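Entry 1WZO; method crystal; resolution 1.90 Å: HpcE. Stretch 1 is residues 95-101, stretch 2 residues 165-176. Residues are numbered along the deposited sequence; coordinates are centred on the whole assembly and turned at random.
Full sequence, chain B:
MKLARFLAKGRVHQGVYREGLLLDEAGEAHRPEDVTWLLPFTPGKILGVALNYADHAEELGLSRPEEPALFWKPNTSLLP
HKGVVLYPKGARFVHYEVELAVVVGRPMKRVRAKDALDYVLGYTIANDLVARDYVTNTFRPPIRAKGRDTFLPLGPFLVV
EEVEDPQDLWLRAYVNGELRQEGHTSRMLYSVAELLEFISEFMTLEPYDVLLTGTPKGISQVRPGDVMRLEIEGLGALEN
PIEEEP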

# COMPACT_ATOMS: atom_id res chain seq x y z
N HIS B 95 0.64 -24.94 21.03
CA HIS B 95 0.72 -25.95 19.99
C HIS B 95 0.94 -25.39 18.59
O HIS B 95 0.46 -24.31 18.25
N TYR B 96 1.68 -26.14 17.77
CA TYR B 96 1.89 -25.74 16.38
C TYR B 96 0.72 -26.38 15.65
O TYR B 96 0.04 -27.25 16.20
N GLU B 97 0.46 -25.94 14.43
CA GLU B 97 -0.61 -26.52 13.62
C GLU B 97 -0.16 -26.45 12.16
O GLU B 97 -0.13 -25.37 11.57
N VAL B 98 0.21 -27.59 11.59
CA VAL B 98 0.65 -27.60 10.20
C VAL B 98 -0.56 -27.58 9.27
O VAL B 98 -1.43 -28.45 9.33
N GLU B 99 -0.63 -26.56 8.42
CA GLU B 99 -1.76 -26.43 7.52
C GLU B 99 -1.40 -25.98 6.13
O GLU B 99 -0.45 -25.22 5.92
N LEU B 100 -2.16 -26.47 5.15
CA LEU B 100 -1.97 -26.07 3.77
C LEU B 100 -2.60 -24.68 3.68
O LEU B 100 -3.75 -24.49 4.09
N ALA B 101 -1.84 -23.73 3.16
CA ALA B 101 -2.32 -22.36 2.99
C ALA B 101 -2.59 -22.11 1.51
O ALA B 101 -1.74 -22.39 0.66
N ASP B 165 -3.42 -31.19 -7.26
CA ASP B 165 -4.61 -31.42 -6.45
C ASP B 165 -4.31 -31.14 -4.98
O ASP B 165 -3.60 -31.90 -4.32
N PRO B 166 -4.85 -30.04 -4.44
CA PRO B 166 -4.62 -29.67 -3.04
C PRO B 166 -5.19 -30.67 -2.02
O PRO B 166 -4.80 -30.65 -0.86
N GLN B 167 -6.10 -31.53 -2.47
CA GLN B 167 -6.71 -32.52 -1.59
C GLN B 167 -5.92 -33.83 -1.61
O GLN B 167 -6.37 -34.85 -1.08
N ASP B 168 -4.73 -33.80 -2.20
CA ASP B 168 -3.89 -34.99 -2.28
C ASP B 168 -2.43 -34.66 -1.95
O ASP B 168 -1.53 -34.84 -2.78
N LEU B 169 -2.19 -34.18 -0.73
CA LEU B 169 -0.85 -33.81 -0.28
C LEU B 169 -0.61 -34.30 1.15
O LEU B 169 -1.51 -34.22 1.99
N TRP B 170 0.58 -34.82 1.43
CA TRP B 170 0.86 -35.26 2.79
C TRP B 170 1.34 -34.07 3.62
O TRP B 170 1.89 -33.11 3.08
N LEU B 171 1.09 -34.15 4.93
CA LEU B 171 1.48 -33.10 5.87
C LEU B 171 2.39 -33.71 6.93
O LEU B 171 2.12 -34.79 7.44
N ARG B 172 3.47 -33.00 7.26
CA ARG B 172 4.39 -33.48 8.28
C ARG B 172 4.91 -32.34 9.13
O ARG B 172 5.09 -31.22 8.66
N ALA B 173 5.16 -32.64 10.40
CA ALA B 173 5.69 -31.66 11.33
C ALA B 173 6.76 -32.30 12.19
O ALA B 173 6.57 -33.41 12.71
N TYR B 174 7.88 -31.61 12.33
CA TYR B 174 8.99 -32.09 13.13
C TYR B 174 9.30 -31.07 14.22
O TYR B 174 9.21 -29.86 13.99
N VAL B 175 9.67 -31.56 15.40
CA VAL B 175 10.06 -30.68 16.50
C VAL B 175 11.46 -31.13 16.90
O VAL B 175 11.67 -32.26 17.34
N ASN B 176 12.43 -30.24 16.70
CA ASN B 176 13.82 -30.53 17.03
C ASN B 176 14.33 -31.72 16.22
O ASN B 176 15.02 -32.60 16.74

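No hydrogen bond joins these two stretches: two strands meet at 136° between their N-to-C directions, their axes 7.4 Å apart at closest approach, and the contact is made by apolar side chains packing on one another and on backbone oxygens. The rule is alternation. Tyr96, Val98 and Leu100 point toward the other stretch, as do Leu169, Leu171, Ala173 and Val175; Pro166 is a further inward residue.

At one end a large ring meets a small methyl. Tyr96, chi1 p, meets Ala173 obliquely, with CE1 of Tyr96 3.4 Å from CB of Ala173. The same ring reaches Val175, a t rotamer, at 4.0 Å from CE2 of Tyr96 to CG2 of Val175, while the Tyr96 hydroxyl is hydrogen-bonded elsewhere in the structure.

Val98, chi1 p, occupies the middle, its CG1 4.4 Å from both CB of Leu171 (m then t) and CB of Ala173, its CG2 3.9 Å from Arg172 O. Leu100, t then p, reaches both Leu169 (m then t), CD1 to CD1 4.0 Å, and Pro166, its CD2 3.9 Å from CB and 3.6 Å from O of Pro166. That proline belongs to a type I turn, Asp165 to Asp168, braced by Gln167 N donating to Asp165 OD1 at 3.0 Å.

The side chains of Glu97, Glu99, Arg172 and Tyr174 start away from the other stretch; Glu97 OE2 and Glu99 OE2, two acceptors 3.0 Å apart, are not hydrogen-bonded.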

# COMPACT_ATOMS: atom_id res chain seq x y z
CB HIS B 95 -0.58 -26.76 19.95
CG HIS B 95 -0.85 -27.54 21.20
ND1 HIS B 95 -0.68 -28.91 21.27
CD2 HIS B 95 -1.27 -27.15 22.42
CE1 HIS B 95 -0.99 -29.33 22.48
NE2 HIS B 95 -1.35 -28.28 23.20
CB TYR B 96 3.22 -26.31 15.84
CG TYR B 96 3.22 -27.82 15.62
CD1 TYR B 96 2.44 -28.40 14.62
CD2 TYR B 96 3.93 -28.67 16.48
CE1 TYR B 96 2.36 -29.79 14.47
CE2 TYR B 96 3.86 -30.06 16.34
CZ TYR B 96 3.07 -30.61 15.34
OH TYR B 96 2.95 -31.98 15.22
CB GLU B 97 -1.94 -25.76 13.80
CG GLU B 97 -2.62 -26.03 15.15
CD GLU B 97 -4.07 -25.56 15.21
OE1 GLU B 97 -4.72 -25.77 16.26
OE2 GLU B 97 -4.57 -24.98 14.23
CB VAL B 98 1.57 -28.84 9.89
CG1 VAL B 98 0.84 -30.14 10.20
CG2 VAL B 98 2.01 -28.80 8.44
CB GLU B 99 -2.79 -25.43 8.10
CG GLU B 99 -3.01 -25.56 9.60
CD GLU B 99 -4.21 -24.76 10.10
OE1 GLU B 99 -4.78 -23.97 9.32
OE2 GLU B 99 -4.59 -24.93 11.27
CB LEU B 100 -2.72 -27.02 2.83
CG LEU B 100 -2.75 -26.62 1.35
CD1 LEU B 100 -1.35 -26.66 0.76
CD2 LEU B 100 -3.68 -27.57 0.59
CB ALA B 101 -1.28 -21.37 3.51
CB ASP B 165 -5.11 -32.86 -6.62
CG ASP B 165 -6.32 -33.17 -5.76
OD1 ASP B 165 -6.99 -32.22 -5.29
OD2 ASP B 165 -6.62 -34.37 -5.57
CB PRO B 166 -5.28 -28.30 -2.93
CG PRO B 166 -6.44 -28.42 -3.87
CD PRO B 166 -5.79 -29.09 -5.07
CB GLN B 167 -8.16 -32.80 -2.01
CG GLN B 167 -9.01 -31.55 -2.21
CD GLN B 167 -9.02 -30.63 -1.00
OE1 GLN B 167 -9.17 -29.42 -1.13
NE2 GLN B 167 -8.89 -31.21 0.19
CB ASP B 168 -4.01 -35.59 -3.69
CG ASP B 168 -3.36 -36.95 -3.81
OD1 ASP B 168 -3.62 -37.83 -2.96
OD2 ASP B 168 -2.59 -37.14 -4.78
CB LEU B 169 -0.67 -32.29 -0.31
CG LEU B 169 -0.90 -31.52 -1.61
CD1 LEU B 169 -0.85 -30.01 -1.33
CD2 LEU B 169 0.16 -31.90 -2.63
CB TRP B 170 1.91 -36.38 2.84
CG TRP B 170 3.21 -36.15 2.10
CD1 TRP B 170 3.61 -36.75 0.94
CD2 TRP B 170 4.31 -35.31 2.51
NE1 TRP B 170 4.88 -36.34 0.61
CE2 TRP B 170 5.33 -35.47 1.55
CE3 TRP B 170 4.53 -34.45 3.60
CZ2 TRP B 170 6.56 -34.79 1.65
CZ3 TRP B 170 5.75 -33.78 3.69
CH2 TRP B 170 6.75 -33.96 2.72
CB LEU B 171 0.25 -32.53 6.58
CG LEU B 171 -0.90 -32.02 5.72
CD1 LEU B 171 -2.13 -31.81 6.59
CD2 LEU B 171 -0.49 -30.73 5.03
CB ARG B 172 5.56 -34.21 7.63
CG ARG B 172 5.16 -35.53 7.01
CD ARG B 172 6.27 -36.12 6.16
NE ARG B 172 5.80 -37.31 5.46
CZ ARG B 172 6.42 -37.85 4.41
NH1 ARG B 172 7.54 -37.31 3.95
NH2 ARG B 172 5.91 -38.93 3.83
CB ALA B 173 4.58 -31.11 12.21
CB TYR B 174 10.25 -32.27 12.28
CG TYR B 174 10.11 -33.18 11.09
CD1 TYR B 174 9.41 -32.77 9.95
CD2 TYR B 174 10.72 -34.44 11.07
CE1 TYR B 174 9.33 -33.60 8.82
CE2 TYR B 174 10.64 -35.27 9.95
CZ TYR B 174 9.95 -34.84 8.83
OH TYR B 174 9.89 -35.65 7.72
CB VAL B 175 9.11 -30.81 17.71
CG1 VAL B 175 9.64 -29.95 18.86
CG2 VAL B 175 7.71 -30.35 17.34
CB ASN B 176 13.98 -30.81 18.52
CG ASN B 176 13.54 -29.65 19.38
OD1 ASN B 176 13.84 -28.49 19.09
ND2 ASN B 176 12.82 -29.95 20.46